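Local structure of fucolectin-related protein (Streptococcus pneumoniae, 2J22) at residues L34-N39 against S58-D63; H47-T52 against Y76-A81; S87-I92 against N112-D117; V126-R131 against L137-V142. The protein binds fucose, serving a pneumococcal virulence factor as a carbohydrate-binding module that probably recognises blood group antigens. All coordinates share one frame; numbering follows the deposited sequence.

Contact 1: L34-N39 against S58-D63; sequences LAVDGN and SWWEID. With CA (calcium ion), chain B.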
loop_
_atom_site.group_PDB
_atom_site.type_symbol
_atom_site.label_atom_id
_atom_site.label_comp_id
_atom_site.label_asym_id
_atom_site.label_seq_id
_atom_site.Cartn_x
_atom_site.Cartn_y
_atom_site.Cartn_z
ATOM N N LEU A 34 -7.952 -1.333 -6.150
ATOM C CA LEU A 34 -7.330 -0.676 -7.296
ATOM C C LEU A 34 -5.848 -0.728 -7.069
ATOM O O LEU A 34 -5.082 -0.588 -8.045
ATOM C CB LEU A 34 -7.786 0.769 -7.460
ATOM C CG LEU A 34 -9.288 0.886 -7.801
ATOM C CD1 LEU A 34 -9.768 2.311 -8.066
ATOM C CD2 LEU A 34 -9.554 -0.090 -9.025
ATOM N N ALA A 35 -5.427 -0.912 -5.815
ATOM C CA ALA A 35 -3.950 -1.002 -5.630
ATOM C C ALA A 35 -3.396 -2.420 -5.910
ATOM O O ALA A 35 -2.197 -2.651 -5.819
ATOM C CB ALA A 35 -3.482 -0.500 -4.201
ATOM N N VAL A 36 -4.251 -3.383 -6.259
ATOM C CA VAL A 36 -3.751 -4.728 -6.569
ATOM C C VAL A 36 -4.365 -5.294 -7.863
ATOM O O VAL A 36 -4.415 -6.503 -8.078
ATOM C CB VAL A 36 -3.931 -5.710 -5.373
ATOM C CG1 VAL A 36 -3.241 -5.207 -4.108
ATOM C CG2 VAL A 36 -5.466 -5.959 -5.061
ATOM N N ASP A 37 -4.772 -4.417 -8.749
ATOM C CA ASP A 37 -5.340 -4.805 -10.040
ATOM C C ASP A 37 -4.360 -5.083 -11.152
ATOM O O ASP A 37 -4.794 -5.409 -12.296
ATOM C CB ASP A 37 -6.390 -3.791 -10.500
ATOM C CG ASP A 37 -5.820 -2.437 -10.874
ATOM O OD1 ASP A 37 -4.635 -2.186 -10.689
ATOM O OD2 ASP A 37 -6.535 -1.516 -11.329
ATOM N N GLY A 38 -3.070 -4.966 -10.828
ATOM C CA GLY A 38 -1.980 -5.133 -11.769
ATOM C C GLY A 38 -1.712 -3.954 -12.704
ATOM O O GLY A 38 -1.057 -4.138 -13.707
ATOM N N ASN A 39 -2.232 -2.772 -12.415
ATOM C CA ASN A 39 -2.079 -1.627 -13.315
ATOM C C ASN A 39 -1.424 -0.553 -12.492
ATOM O O ASN A 39 -1.979 -0.081 -11.507
ATOM C CB ASN A 39 -3.451 -1.174 -13.880
ATOM C CG ASN A 39 -3.386 0.074 -14.827
ATOM O OD1 ASN A 39 -2.345 0.685 -15.034
ATOM N ND2 ASN A 39 -4.549 0.450 -15.366
ATOM N N SER A 58 -5.945 8.213 7.575
ATOM C CA SER A 58 -6.149 7.355 6.417
ATOM C C SER A 58 -5.167 6.185 6.361
ATOM O O SER A 58 -3.968 6.352 6.593
ATOM C CB SER A 58 -6.060 8.156 5.100
ATOM O OG SER A 58 -6.879 9.322 5.155
ATOM N N TRP A 59 -5.674 4.992 6.013
ATOM C CA TRP A 59 -4.813 3.842 5.884
ATOM C C TRP A 59 -5.415 2.877 4.839
ATOM O O TRP A 59 -6.562 2.989 4.460
ATOM C CB TRP A 59 -4.587 3.155 7.269
ATOM C CG TRP A 59 -5.910 2.759 7.957
ATOM C CD1 TRP A 59 -6.543 3.436 8.943
ATOM C CD2 TRP A 59 -6.705 1.599 7.694
ATOM N NE1 TRP A 59 -7.708 2.790 9.301
ATOM C CE2 TRP A 59 -7.831 1.657 8.543
ATOM C CE3 TRP A 59 -6.586 0.504 6.809
ATOM C CZ2 TRP A 59 -8.851 0.686 8.518
ATOM C CZ3 TRP A 59 -7.584 -0.465 6.775
ATOM C CH2 TRP A 59 -8.710 -0.375 7.652
ATOM N N TRP A 60 -4.600 1.930 4.420
ATOM C CA TRP A 60 -4.967 0.878 3.481
ATOM C C TRP A 60 -4.249 -0.417 3.874
ATOM O O TRP A 60 -3.115 -0.411 4.387
ATOM C CB TRP A 60 -4.609 1.325 2.043
ATOM C CG TRP A 60 -4.678 0.280 0.961
ATOM C CD1 TRP A 60 -5.577 0.244 -0.054
ATOM C CD2 TRP A 60 -3.721 -0.739 0.691
ATOM N NE1 TRP A 60 -5.264 -0.775 -0.909
ATOM C CE2 TRP A 60 -4.118 -1.375 -0.492
ATOM C CE3 TRP A 60 -2.519 -1.153 1.315
ATOM C CZ2 TRP A 60 -3.448 -2.483 -1.026
ATOM C CZ3 TRP A 60 -1.808 -2.227 0.767
ATOM C CH2 TRP A 60 -2.291 -2.895 -0.388
ATOM N N GLU A 61 -4.907 -1.545 3.645
ATOM C CA GLU A 61 -4.372 -2.825 4.093
ATOM C C GLU A 61 -4.616 -3.941 3.101
ATOM O O GLU A 61 -5.667 -3.961 2.416
ATOM C CB GLU A 61 -5.101 -3.240 5.363
ATOM C CG GLU A 61 -4.378 -4.245 6.205
ATOM C CD GLU A 61 -5.051 -4.300 7.530
ATOM O OE1 GLU A 61 -6.127 -4.953 7.610
ATOM O OE2 GLU A 61 -4.544 -3.633 8.429
ATOM N N ILE A 62 -3.678 -4.892 3.071
ATOM C CA ILE A 62 -3.767 -6.082 2.215
ATOM C C ILE A 62 -3.553 -7.324 3.088
ATOM O O ILE A 62 -2.667 -7.343 3.950
ATOM C CB ILE A 62 -2.760 -6.036 1.064
ATOM C CG1 ILE A 62 -2.963 -7.253 0.139
ATOM C CG2 ILE A 62 -1.299 -5.921 1.618
ATOM C CD1 ILE A 62 -2.116 -7.256 -1.095
ATOM N N ASP A 63 -4.436 -8.320 2.882
ATOM C CA ASP A 63 -4.407 -9.618 3.585
ATOM C C ASP A 63 -3.884 -10.624 2.566
ATOM O O ASP A 63 -4.525 -10.854 1.540
ATOM C CB ASP A 63 -5.807 -10.012 4.096
ATOM C CG ASP A 63 -5.808 -11.312 4.998
ATOM O OD1 ASP A 63 -4.812 -12.027 5.124
ATOM O OD2 ASP A 63 -6.792 -11.646 5.662
HETATM CA CA CA B . -3.561 -0.017 -9.774
#
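A35 and V36 bring methyl groups up to the CZ2 side of the W60 indole. A35 CB meets W60 CZ2 at 3.7 Å on a slant to the ring, with NE1 and CE2 hardly farther, whereas V36 CG1 comes to the rim near the ring plane, 4.1 Å from W60 CZ2. The same V36 methyl also faces the tip of the I62 side chain, with CG1 to I62 CD1 at 3.8 Å. Having CG anti to the backbone N (chi1 169°) carries the W60 indole off its strand toward the calcium loop, while NE1 is hydrogen-bonded to S32. I62 N lies above one face of the same indole, offset toward the rim. W60 and I62 are alternate, inward-facing residues of strand 59-64, in one sheet of the beta-sandwich of a galactose-binding-like domain; E61 between them points to the other side and pairs with R22. L139 and V142 of the opposing sheet also pack on A35 and W60. Beyond this apolar seam, residues 34-39 curl round the calcium ion. They give it L34 O at 2.4 Å, N39 O at 2.4 Å and D37 OD1 at 2.6 Å, with S48, A140 and E141 completing the site. D37 OD1 also accepts the N39 N-H, 3.0 Å from N39 N and 49° out of the carboxylate plane, which makes an Asx turn.

Contact 2: H47-T52 against Y76-A81; sequences HSVTHT and YNRTDA. With CA (calcium ion), chain B.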
loop_
_atom_site.group_PDB
_atom_site.type_symbol
_atom_site.label_atom_id
_atom_site.label_comp_id
_atom_site.label_asym_id
_atom_site.label_seq_id
_atom_site.Cartn_x
_atom_site.Cartn_y
_atom_site.Cartn_z
ATOM N N HIS A 47 -8.453 5.219 -13.524
ATOM C CA HIS A 47 -9.265 4.375 -12.656
ATOM C C HIS A 47 -8.476 3.236 -12.019
ATOM O O HIS A 47 -9.023 2.187 -11.688
ATOM C CB HIS A 47 -10.564 3.933 -13.390
ATOM C CG HIS A 47 -11.501 5.069 -13.719
ATOM N ND1 HIS A 47 -12.372 5.034 -14.783
ATOM C CD2 HIS A 47 -11.681 6.283 -13.131
ATOM C CE1 HIS A 47 -13.040 6.176 -14.846
ATOM N NE2 HIS A 47 -12.644 6.948 -13.850
ATOM N N SER A 48 -7.185 3.471 -11.763
ATOM C CA SER A 48 -6.404 2.439 -11.087
ATOM C C SER A 48 -5.695 2.916 -9.824
ATOM O O SER A 48 -4.733 2.309 -9.366
ATOM C CB SER A 48 -5.453 1.738 -12.091
ATOM O OG SER A 48 -5.166 0.414 -11.656
ATOM N N VAL A 49 -6.244 3.965 -9.211
ATOM C CA VAL A 49 -5.734 4.541 -8.004
ATOM C C VAL A 49 -6.796 4.590 -6.888
ATOM O O VAL A 49 -7.980 5.034 -7.121
ATOM C CB VAL A 49 -5.106 5.962 -8.322
ATOM C CG1 VAL A 49 -4.400 6.597 -7.091
ATOM C CG2 VAL A 49 -4.177 5.842 -9.461
ATOM N N THR A 50 -6.385 4.105 -5.686
ATOM C CA THR A 50 -7.250 4.103 -4.501
ATOM C C THR A 50 -7.414 5.583 -4.010
ATOM O O THR A 50 -6.646 6.495 -4.396
ATOM C CB THR A 50 -6.643 3.226 -3.335
ATOM O OG1 THR A 50 -5.542 3.925 -2.760
ATOM C CG2 THR A 50 -6.051 1.805 -3.813
ATOM N N HIS A 51 -8.374 5.807 -3.133
ATOM C CA HIS A 51 -8.687 7.122 -2.558
ATOM C C HIS A 51 -9.510 6.959 -1.301
ATOM O O HIS A 51 -10.615 6.366 -1.359
ATOM C CB HIS A 51 -9.441 8.015 -3.569
ATOM C CG HIS A 51 -9.193 9.491 -3.375
ATOM N ND1 HIS A 51 -9.258 10.114 -2.148
ATOM C CD2 HIS A 51 -8.867 10.455 -4.264
ATOM C CE1 HIS A 51 -9.009 11.407 -2.292
ATOM N NE2 HIS A 51 -8.753 11.638 -3.569
ATOM N N THR A 52 -8.963 7.351 -0.159
ATOM C CA THR A 52 -9.771 7.429 1.059
ATOM C C THR A 52 -10.436 8.785 1.168
ATOM O O THR A 52 -10.079 9.744 0.456
ATOM C CB THR A 52 -8.935 7.087 2.348
ATOM O OG1 THR A 52 -7.992 8.143 2.570
ATOM C CG2 THR A 52 -7.990 5.810 2.127
ATOM N N TYR A 76 3.547 2.278 -5.607
ATOM C CA TYR A 76 3.436 3.212 -6.741
ATOM C C TYR A 76 2.473 4.313 -6.325
ATOM O O TYR A 76 1.391 4.030 -5.829
ATOM C CB TYR A 76 2.928 2.490 -7.983
ATOM C CG TYR A 76 4.014 1.662 -8.626
ATOM C CD1 TYR A 76 4.970 2.271 -9.425
ATOM C CD2 TYR A 76 4.151 0.286 -8.366
ATOM C CE1 TYR A 76 6.011 1.569 -9.982
ATOM C CE2 TYR A 76 5.230 -0.444 -8.928
ATOM C CZ TYR A 76 6.136 0.226 -9.733
ATOM O OH TYR A 76 7.160 -0.430 -10.350
ATOM N N ASN A 77 2.932 5.559 -6.372
ATOM C CA ASN A 77 2.096 6.683 -5.950
ATOM C C ASN A 77 1.118 7.144 -7.040
ATOM O O ASN A 77 1.327 6.849 -8.211
ATOM C CB ASN A 77 3.054 7.839 -5.637
ATOM C CG ASN A 77 2.422 8.937 -4.779
ATOM O OD1 ASN A 77 1.289 8.839 -4.347
ATOM N ND2 ASN A 77 3.199 10.011 -4.521
ATOM N N ARG A 78 0.068 7.868 -6.671
ATOM C CA ARG A 78 -0.668 8.703 -7.602
ATOM C C ARG A 78 0.333 9.652 -8.308
ATOM O O ARG A 78 1.373 9.991 -7.728
ATOM C CB ARG A 78 -1.670 9.572 -6.816
ATOM C CG ARG A 78 -2.682 10.367 -7.713
ATOM C CD ARG A 78 -3.749 11.146 -6.916
ATOM N NE ARG A 78 -4.545 11.979 -7.841
ATOM C CZ ARG A 78 -5.495 12.801 -7.423
ATOM N NH1 ARG A 78 -5.733 12.916 -6.114
ATOM N NH2 ARG A 78 -6.168 13.547 -8.290
ATOM N N THR A 79 0.040 10.020 -9.549
ATOM C CA THR A 79 0.941 10.873 -10.350
ATOM C C THR A 79 0.274 12.126 -10.979
ATOM O O THR A 79 0.963 13.064 -11.324
ATOM C CB THR A 79 1.664 10.039 -11.483
ATOM O OG1 THR A 79 0.699 9.528 -12.400
ATOM C CG2 THR A 79 2.383 8.794 -10.949
ATOM N N ASP A 80 -1.040 12.178 -11.139
ATOM C CA ASP A 80 -1.625 13.320 -11.868
ATOM C C ASP A 80 -1.701 14.622 -11.049
ATOM O O ASP A 80 -1.530 15.694 -11.602
ATOM C CB ASP A 80 -3.007 12.965 -12.394
ATOM C CG ASP A 80 -4.001 12.706 -11.260
ATOM O OD1 ASP A 80 -3.892 11.649 -10.600
ATOM O OD2 ASP A 80 -4.879 13.506 -10.922
ATOM N N ALA A 81 -1.936 14.512 -9.735
ATOM C CA ALA A 81 -2.125 15.644 -8.827
ATOM C C ALA A 81 -1.946 15.139 -7.374
ATOM O O ALA A 81 -1.904 13.933 -7.136
ATOM C CB ALA A 81 -3.541 16.245 -9.009
HETATM CA CA CA B . -3.561 -0.017 -9.774
#
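The backbones of 47-52 and 76-81 come nearest at V49 and R78, whose CA atoms are 6.6 Å apart, and no hydrogen bond joins the two. Both belong to the loop end of the beta-sandwich; H51 and the R78-T79-D80 sequence match the fucose-binding motif of F-type lectins, so H51 and R78 probably face the sugar. R78 has its chain extended from CG to NE and CG anti to the backbone N (chi1 -171°), which lays its aliphatic part across V49 at about a right angle. V49 CG1 meets R78 CB at 4.0 Å. Farther out, D80 grips the guanidinium side-on: R78 NE reaches D80 OD1 at 2.9 Å in a nearly straight bond of 174°, and NH2 takes OD2, both on the syn side. The two bonds fix the rotation of the guanidinium, and D80 OD1 is itself held by the Y44 N-H. The remaining nitrogen, R78 NH1, comes to 4.2 Å from H51 NE2, an oblique approach without a bond. S48 holds the calcium ion with both its backbone O, at 2.6 Å, and its OG. The H51 ring rests edge-to-face with Y28, and H51 ND1 donates in the ring plane to T52 O at 2.8 Å.

Contact 3: S87-I92 against N112-D117; sequences SNFDII and NNLSID
The carboxylate of D90 is gripped by two side chains: OD2 forms a salt bridge with R131 NH1, and OD1 is hydrogen-bonded to H105 ND1. Its neighbours in the strand, F89 and I91, turn to the other side of the sheet and meet L114 and I116. I91 CD1 faces both partners, 4.2 Å from L114 CD2 and 4.3 Å from I116 CD1. I91 and L114 reach toward each other tip to tip. In I91, CG1 stands anti to the carbonyl carbon (chi1 -59°), and its extended end directs CD1 across the interface. L114 CD2 also meets the far end of the F89 ring, 4.2 Å from F89 CZ, in an oblique approach. All these distances lie near or a little beyond van der Waals separation, with no polar bond joining the segments. The strand axes approach no closer than 11.8 Å and cross at -37°, far too wide for backbone pairing, so side chains alone span the layer. L73 and I75 press on I91 from strand 67-77, while I128 and L130 lie against F89. N88 and F89 both face I106, a G1 beta bulge, and the chain turns a corner at N88. Two sheets packed face to face at a shallow angle through alternate apolar residues are typical of the beta-sandwich of galactose-binding-like domains.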
loop_
_atom_site.group_PDB
_atom_site.type_symbol
_atom_site.label_atom_id
_atom_site.label_comp_id
_atom_site.label_asym_id
_atom_site.label_seq_id
_atom_site.Cartn_x
_atom_site.Cartn_y
_atom_site.Cartn_z
ATOM N N SER A 87 3.280 10.787 1.938
ATOM C CA SER A 87 4.510 11.251 2.606
ATOM C C SER A 87 4.270 11.102 4.101
ATOM O O SER A 87 3.117 11.011 4.520
ATOM C CB SER A 87 4.754 12.721 2.285
ATOM O OG SER A 87 3.757 13.549 2.873
ATOM N N ASN A 88 5.334 11.090 4.904
ATOM C CA ASN A 88 5.215 10.962 6.374
ATOM C C ASN A 88 4.303 9.822 6.730
ATOM O O ASN A 88 3.244 10.034 7.356
ATOM C CB ASN A 88 4.699 12.286 6.994
ATOM C CG ASN A 88 4.584 12.233 8.536
ATOM O OD1 ASN A 88 5.224 11.396 9.205
ATOM N ND2 ASN A 88 3.754 13.113 9.103
ATOM N N PHE A 89 4.693 8.609 6.318
ATOM C CA PHE A 89 3.812 7.470 6.505
ATOM C C PHE A 89 4.487 6.262 7.092
ATOM O O PHE A 89 5.682 6.152 7.087
ATOM C CB PHE A 89 2.978 7.124 5.218
ATOM C CG PHE A 89 3.787 6.607 4.069
ATOM C CD1 PHE A 89 3.989 5.233 3.899
ATOM C CD2 PHE A 89 4.344 7.497 3.128
ATOM C CE1 PHE A 89 4.770 4.706 2.777
ATOM C CE2 PHE A 89 5.067 7.034 2.059
ATOM C CZ PHE A 89 5.292 5.644 1.844
ATOM N N ASP A 90 3.691 5.318 7.606
ATOM C CA ASP A 90 4.260 4.079 8.061
ATOM C C ASP A 90 3.792 2.907 7.219
ATOM O O ASP A 90 2.608 2.852 6.784
ATOM C CB ASP A 90 3.830 3.819 9.501
ATOM C CG ASP A 90 4.484 4.744 10.472
ATOM O OD1 ASP A 90 5.714 5.069 10.321
ATOM O OD2 ASP A 90 3.836 5.184 11.421
ATOM N N ILE A 91 4.722 1.983 7.014
ATOM C CA ILE A 91 4.449 0.646 6.470
ATOM C C ILE A 91 4.566 -0.286 7.667
ATOM O O ILE A 91 5.618 -0.296 8.326
ATOM C CB ILE A 91 5.517 0.275 5.398
ATOM C CG1 ILE A 91 5.512 1.298 4.260
ATOM C CG2 ILE A 91 5.369 -1.204 4.935
ATOM C CD1 ILE A 91 6.595 1.120 3.224
ATOM N N ILE A 92 3.509 -1.068 7.930
ATOM C CA ILE A 92 3.462 -1.963 9.060
ATOM C C ILE A 92 3.129 -3.354 8.566
ATOM O O ILE A 92 2.126 -3.532 7.879
ATOM C CB ILE A 92 2.353 -1.547 10.099
ATOM C CG1 ILE A 92 2.283 -0.021 10.302
ATOM C CG2 ILE A 92 2.681 -2.198 11.429
ATOM C CD1 ILE A 92 0.969 0.510 10.874
ATOM N N ASN A 112 7.908 8.508 -8.563
ATOM C CA ASN A 112 6.556 8.012 -8.428
ATOM C C ASN A 112 6.466 6.673 -7.693
ATOM O O ASN A 112 5.408 6.106 -7.638
ATOM C CB ASN A 112 5.813 7.984 -9.774
ATOM C CG ASN A 112 6.420 6.996 -10.795
ATOM O OD1 ASN A 112 7.129 6.023 -10.444
ATOM N ND2 ASN A 112 6.128 7.250 -12.079
ATOM N N ASN A 113 7.572 6.190 -7.123
ATOM C CA ASN A 113 7.575 4.881 -6.469
ATOM C C ASN A 113 8.667 4.662 -5.402
ATOM O O ASN A 113 9.656 5.397 -5.358
ATOM C CB ASN A 113 7.537 3.752 -7.508
ATOM C CG ASN A 113 8.899 3.492 -8.137
ATOM O OD1 ASN A 113 9.268 4.112 -9.125
ATOM N ND2 ASN A 113 9.652 2.591 -7.541
ATOM N N LEU A 114 8.465 3.653 -4.542
ATOM C CA LEU A 114 9.457 3.254 -3.538
ATOM C C LEU A 114 9.525 1.741 -3.423
ATOM O O LEU A 114 8.513 1.076 -3.353
ATOM C CB LEU A 114 9.190 3.900 -2.184
ATOM C CG LEU A 114 9.499 3.166 -0.877
ATOM C CD1 LEU A 114 10.775 3.616 -0.253
ATOM C CD2 LEU A 114 8.340 3.299 0.143
ATOM N N SER A 115 10.744 1.219 -3.416
ATOM C CA SER A 115 10.985 -0.205 -3.333
ATOM C C SER A 115 11.597 -0.491 -1.971
ATOM O O SER A 115 12.438 0.259 -1.492
ATOM C CB SER A 115 11.894 -0.687 -4.481
ATOM O OG SER A 115 11.691 -2.075 -4.756
ATOM N N ILE A 116 11.127 -1.549 -1.317
ATOM C CA ILE A 116 11.671 -1.953 -0.027
ATOM C C ILE A 116 12.028 -3.429 -0.104
ATOM O O ILE A 116 11.174 -4.242 -0.455
ATOM C CB ILE A 116 10.632 -1.740 1.068
ATOM C CG1 ILE A 116 10.141 -0.282 1.090
ATOM C CG2 ILE A 116 11.177 -2.206 2.411
ATOM C CD1 ILE A 116 10.705 0.579 2.197
ATOM N N ASP A 117 13.276 -3.796 0.203
ATOM C CA ASP A 117 13.614 -5.212 0.221
ATOM C C ASP A 117 13.243 -5.682 1.615
ATOM O O ASP A 117 13.365 -4.932 2.562
ATOM C CB ASP A 117 15.103 -5.481 -0.085
ATOM C CG ASP A 117 15.435 -5.401 -1.589
ATOM O OD1 ASP A 117 14.583 -5.719 -2.461
ATOM O OD2 ASP A 117 16.567 -5.032 -2.005
#

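Contact 4: V126-R131 against L137-V142; sequences VRISLR and LSLAEV. With CA (calcium ion), chain B.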
loop_
_atom_site.group_PDB
_atom_site.type_symbol
_atom_site.label_atom_id
_atom_site.label_comp_id
_atom_site.label_asym_id
_atom_site.label_seq_id
_atom_site.Cartn_x
_atom_site.Cartn_y
_atom_site.Cartn_z
ATOM N N VAL A 126 -0.224 -6.345 5.347
ATOM C CA VAL A 126 0.581 -5.136 5.179
ATOM C C VAL A 126 -0.402 -3.951 5.198
ATOM O O VAL A 126 -1.450 -3.984 4.495
ATOM C CB VAL A 126 1.416 -5.116 3.868
ATOM C CG1 VAL A 126 2.327 -3.824 3.842
ATOM C CG2 VAL A 126 2.343 -6.343 3.666
ATOM N N ARG A 127 -0.086 -2.960 6.041
ATOM C CA ARG A 127 -0.866 -1.747 6.241
ATOM C C ARG A 127 -0.003 -0.563 5.859
ATOM O O ARG A 127 1.206 -0.504 6.214
ATOM C CB ARG A 127 -1.170 -1.603 7.688
ATOM C CG ARG A 127 -2.201 -0.524 8.039
ATOM C CD ARG A 127 -3.302 -1.221 8.840
ATOM N NE ARG A 127 -3.896 -0.284 9.655
ATOM C CZ ARG A 127 -5.139 -0.321 10.098
ATOM N NH1 ARG A 127 -5.982 -1.316 9.835
ATOM N NH2 ARG A 127 -5.503 0.676 10.837
ATOM N N ILE A 128 -0.571 0.370 5.109
ATOM C CA ILE A 128 0.152 1.618 4.865
ATOM C C ILE A 128 -0.743 2.666 5.569
ATOM O O ILE A 128 -1.940 2.704 5.290
ATOM C CB ILE A 128 0.232 1.875 3.341
ATOM C CG1 ILE A 128 1.150 0.850 2.638
ATOM C CG2 ILE A 128 0.726 3.335 3.113
ATOM C CD1 ILE A 128 1.142 0.934 1.123
ATOM N N SER A 129 -0.202 3.497 6.468
ATOM C CA SER A 129 -1.015 4.411 7.283
ATOM C C SER A 129 -0.323 5.750 7.353
ATOM O O SER A 129 0.857 5.825 7.828
ATOM C CB SER A 129 -1.199 3.847 8.729
ATOM O OG SER A 129 -2.180 4.563 9.511
ATOM N N LEU A 130 -1.051 6.818 6.977
ATOM C CA LEU A 130 -0.470 8.177 6.961
ATOM C C LEU A 130 -0.344 8.697 8.421
ATOM O O LEU A 130 -1.202 8.377 9.246
ATOM C CB LEU A 130 -1.396 9.092 6.146
ATOM C CG LEU A 130 -1.593 8.736 4.655
ATOM C CD1 LEU A 130 -2.487 9.792 3.920
ATOM C CD2 LEU A 130 -0.290 8.617 3.890
ATOM N N ARG A 131 0.737 9.417 8.751
ATOM C CA ARG A 131 0.884 9.963 10.103
ATOM C C ARG A 131 0.320 11.396 10.291
ATOM O O ARG A 131 0.097 11.830 11.415
ATOM C CB ARG A 131 2.341 9.884 10.597
ATOM C CG ARG A 131 2.765 8.486 10.999
ATOM C CD ARG A 131 1.938 7.828 12.152
ATOM N NE ARG A 131 2.407 8.163 13.513
ATOM C CZ ARG A 131 3.598 7.795 14.015
ATOM N NH1 ARG A 131 4.446 7.071 13.275
ATOM N NH2 ARG A 131 3.946 8.150 15.257
ATOM N N LEU A 137 -5.480 9.001 1.642
ATOM C CA LEU A 137 -4.444 8.054 1.110
ATOM C C LEU A 137 -4.852 7.576 -0.276
ATOM O O LEU A 137 -5.976 7.085 -0.486
ATOM C CB LEU A 137 -4.147 6.926 2.100
ATOM C CG LEU A 137 -3.234 5.782 1.622
ATOM C CD1 LEU A 137 -1.783 6.354 1.514
ATOM C CD2 LEU A 137 -3.199 4.699 2.661
ATOM N N SER A 138 -3.961 7.745 -1.228
ATOM C CA SER A 138 -4.181 7.264 -2.589
ATOM C C SER A 138 -2.927 6.497 -3.050
ATOM O O SER A 138 -1.792 7.026 -3.004
ATOM C CB SER A 138 -4.479 8.412 -3.571
ATOM O OG SER A 138 -5.776 8.985 -3.410
ATOM N N LEU A 139 -3.151 5.278 -3.504
ATOM C CA LEU A 139 -2.126 4.375 -4.018
ATOM C C LEU A 139 -2.474 3.905 -5.434
ATOM O O LEU A 139 -3.515 3.327 -5.661
ATOM C CB LEU A 139 -2.004 3.183 -3.033
ATOM C CG LEU A 139 -1.815 3.454 -1.514
ATOM C CD1 LEU A 139 -1.965 2.313 -0.567
ATOM C CD2 LEU A 139 -0.324 3.719 -1.411
ATOM N N ALA A 140 -1.572 4.042 -6.389
ATOM C CA ALA A 140 -1.759 3.439 -7.717
ATOM C C ALA A 140 -1.578 1.916 -7.712
ATOM O O ALA A 140 -2.299 1.188 -8.432
ATOM C CB ALA A 140 -0.760 4.046 -8.741
ATOM N N GLU A 141 -0.575 1.431 -6.964
ATOM C CA GLU A 141 -0.286 0.031 -6.867
ATOM C C GLU A 141 0.638 -0.278 -5.664
ATOM O O GLU A 141 1.597 0.469 -5.307
ATOM C CB GLU A 141 0.274 -0.520 -8.222
ATOM C CG GLU A 141 0.302 -2.032 -8.333
ATOM C CD GLU A 141 -1.041 -2.619 -8.756
ATOM O OE1 GLU A 141 -2.015 -1.877 -8.882
ATOM O OE2 GLU A 141 -1.079 -3.842 -8.966
ATOM N N VAL A 142 0.339 -1.390 -5.032
ATOM C CA VAL A 142 1.215 -1.937 -3.963
ATOM C C VAL A 142 1.533 -3.365 -4.423
ATOM O O VAL A 142 0.665 -4.168 -4.580
ATOM C CB VAL A 142 0.495 -1.968 -2.547
ATOM C CG1 VAL A 142 1.343 -2.692 -1.464
ATOM C CG2 VAL A 142 0.057 -0.558 -2.073
HETATM CA CA CA B . -3.561 -0.017 -9.774
#
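I128 and L130 turn apolar side chains toward L137, L139 and V142, making a wholly hydrophobic contact with no hydrogen bond across it. Two kinds of packing can be told apart. End-on meetings belong to I128: its CD1 reaches V142 CG2 at 3.7 Å and L139 CD1 at 3.8 Å, each tip to tip. With CG1 anti to the carbonyl carbon (chi1 -69°) and the chain extended beyond, that one methyl is carried out to meet both L139 and V142. Crosswise meetings belong to L137. Its CD1 lies 3.6 Å from L130 CD2, while L130 CD1 rides over L137 CB and CA, the two side chains slanting across each other. L137 crosses I128 at about a right angle, with L137 CD2 3.5 Å from I128 O and somewhat farther from I128 CG2. I75 covers I128 and L139, F89 backs I128 and L130, and W60 packs on L137 and V142.

Polar bonds lead out of the contact to other segments. T52 OG1 accepts from L137 N, and R127 NH1 forms a salt bridge with E61 OE2. Metal bonds come last: A140 O binds the calcium ion at 2.2 Å and E141 OE1 at 2.6 Å, the bend at chi2 (83°) of E141 bringing its carboxylate round to the ion. Both residues face Y76 in a classic beta bulge, and the arrangement is that of a beta-sandwich core in which a bulge in the last strand turns two calcium ligands to the ion while neighbouring apolar side chains pack between the sheets.

Overall arrangement
Contacts 1, 3 and 4 each pack the two antiparallel sheets of one sandwich against each other or against the calcium loop, whereas contact 2 sits toward the loop end, its centre about 11 Å from that of the chain. Contacts 1 and 4 lie about 7 Å apart between centres, and strands 59-64 and 125-130 pair; contacts 3 and 4, with centres about 8 Å apart, share the neighbouring strands 89-94 and 125-130. Along the chain contacts 1 and 2 alternate their segments, then contacts 3 and 4 follow in series. Contacts 1, 2 and 4 all supply calcium ligands, so one ion ties two parts of the long loop to the final strand beside the probable sugar-binding end.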